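EscD/YscD/HrpQ family type III secretion system inner membrane ring protein (Pseudomonas aeruginosa, PDB 6UID) probably helps build the inner-membrane ring of the type III secretion injectisome, its cytoplasmic domain serving as an interface with the sorting platform. Local coordinates at residues E68-D72 / G73-V77. Residues are numbered along the deposited sequence; the frame is centred on the assembly and turned at random.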
# COMPACT_ATOMS: atom_id res chain seq x y z
N GLU A 68 -10.01 -3.65 -0.80
CA GLU A 68 -9.33 -4.86 -1.23
C GLU A 68 -7.90 -4.46 -1.61
O GLU A 68 -7.72 -3.63 -2.52
CB GLU A 68 -10.05 -5.46 -2.44
CG GLU A 68 -9.43 -6.73 -2.99
CD GLU A 68 -9.93 -7.97 -2.28
OE1 GLU A 68 -9.67 -8.11 -1.07
OE2 GLU A 68 -10.61 -8.79 -2.93
N PRO A 69 -6.89 -5.05 -0.99
CA PRO A 69 -5.51 -4.72 -1.39
C PRO A 69 -5.21 -5.34 -2.74
O PRO A 69 -5.58 -6.49 -3.02
CB PRO A 69 -4.67 -5.36 -0.28
CG PRO A 69 -5.50 -6.54 0.16
CD PRO A 69 -6.94 -6.05 0.08
N ARG A 70 -4.57 -4.55 -3.59
CA ARG A 70 -4.21 -4.99 -4.94
C ARG A 70 -2.76 -4.64 -5.21
O ARG A 70 -2.22 -3.67 -4.67
CB ARG A 70 -5.11 -4.35 -5.97
CG ARG A 70 -6.56 -4.78 -5.81
CD ARG A 70 -7.50 -4.10 -6.78
NE ARG A 70 -8.88 -4.51 -6.52
CZ ARG A 70 -9.46 -5.57 -7.05
NH1 ARG A 70 -8.81 -6.34 -7.92
NH2 ARG A 70 -10.71 -5.85 -6.71
N GLN A 71 -2.12 -5.48 -6.03
CA GLN A 71 -0.75 -5.27 -6.46
C GLN A 71 -0.80 -5.28 -7.98
O GLN A 71 -1.17 -6.29 -8.59
CB GLN A 71 0.15 -6.36 -5.91
CG GLN A 71 1.57 -6.26 -6.42
CD GLN A 71 2.46 -7.28 -5.79
OE1 GLN A 71 3.15 -7.00 -4.82
NE2 GLN A 71 2.44 -8.49 -6.33
N ASP A 72 -0.52 -4.14 -8.60
CA ASP A 72 -0.69 -3.97 -10.04
C ASP A 72 -2.08 -4.44 -10.49
O ASP A 72 -2.26 -5.08 -11.53
CB ASP A 72 0.43 -4.67 -10.81
CG ASP A 72 1.79 -4.03 -10.57
OD1 ASP A 72 1.85 -2.79 -10.33
OD2 ASP A 72 2.80 -4.77 -10.59
N GLY A 73 -3.09 -4.10 -9.68
CA GLY A 73 -4.47 -4.39 -9.96
C GLY A 73 -4.96 -5.75 -9.53
O GLY A 73 -6.19 -5.97 -9.52
N GLN A 74 -4.07 -6.67 -9.16
CA GLN A 74 -4.46 -8.03 -8.80
C GLN A 74 -4.72 -8.10 -7.30
O GLN A 74 -3.85 -7.75 -6.51
CB GLN A 74 -3.33 -8.99 -9.17
CG GLN A 74 -3.02 -9.02 -10.65
CD GLN A 74 -4.19 -9.54 -11.47
OE1 GLN A 74 -4.62 -8.89 -12.42
NE2 GLN A 74 -4.70 -10.71 -11.10
N ALA A 75 -5.91 -8.58 -6.93
CA ALA A 75 -6.26 -8.70 -5.52
C ALA A 75 -5.29 -9.64 -4.82
O ALA A 75 -4.94 -10.70 -5.34
CB ALA A 75 -7.68 -9.22 -5.36
N GLN A 76 -4.89 -9.23 -3.62
CA GLN A 76 -3.98 -10.00 -2.78
C GLN A 76 -4.74 -10.56 -1.59
O GLN A 76 -5.75 -10.00 -1.15
CB GLN A 76 -2.84 -9.12 -2.29
CG GLN A 76 -1.98 -8.52 -3.40
CD GLN A 76 -1.34 -9.58 -4.24
OE1 GLN A 76 -0.55 -10.39 -3.72
NE2 GLN A 76 -1.67 -9.62 -5.54
N VAL A 77 -4.23 -11.66 -1.06
CA VAL A 77 -4.80 -12.30 0.12
C VAL A 77 -3.86 -12.15 1.31
O VAL A 77 -2.65 -11.88 1.18
CB VAL A 77 -5.15 -13.78 -0.12
CG1 VAL A 77 -6.19 -13.88 -1.23
CG2 VAL A 77 -3.89 -14.59 -0.45
O HOH W 1 -8.39 -10.45 -1.03
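A beta hairpin with a two-residue loop joins strands 69-71 and 74-75, and Gln71 and Gln74 close it through both backbone amides: Gln71 N donates to Gln74 O at 2.9 Å, and Gln74 N returns a bond to Gln71 O. The loop, Asp72-Gly73, is a type I' turn, with positive phi at both residues. Two residues farther from the turn on each strand, Gln76 N donates to Pro69 O at 2.9 Å, framing the non-hydrogen-bonded pair Arg70-Ala75.

The Arg70 side chain projects from the face it shares with Ala75, and its guanidinium end leans toward residues 73-75. With CG anti to the carbonyl carbon (chi1 -64°) and the chain extended to NE, it brings NH1 to 3.1 Å from Gly73 O, which meets the guanidinium edge-on, almost coplanar with the group, while Ala75 CB sits over one face. Ala75 CB also packs 3.8 Å from Glu68 OE2, and a water donates to both Glu68 OE1 and Gln76 O.

The hairpin forms one margin of the antiparallel sheet of this SMAD-FHA-clan domain, where strand 69-71 pairs with strand 88-90 and strand 74-75 is outermost. Opposite Arg70 and Ala75, the Gln76 chain folds back at chi2 (-60°), laying its amide beside Gln71 CB, with NE2 3.8 Å away. That bend delivers NE2 to Gln74 O at 3.0 Å, nearly straight at 170°; Gln71 N approaches the same oxygen from the opposite face of the carbonyl plane. The Gln71 amide oxygen accepts from Gln83 N and Gln88 NE2, while Asp72 OD1 accepts from Gly87 N, tying the hairpin to residues 83-88 of the same chain.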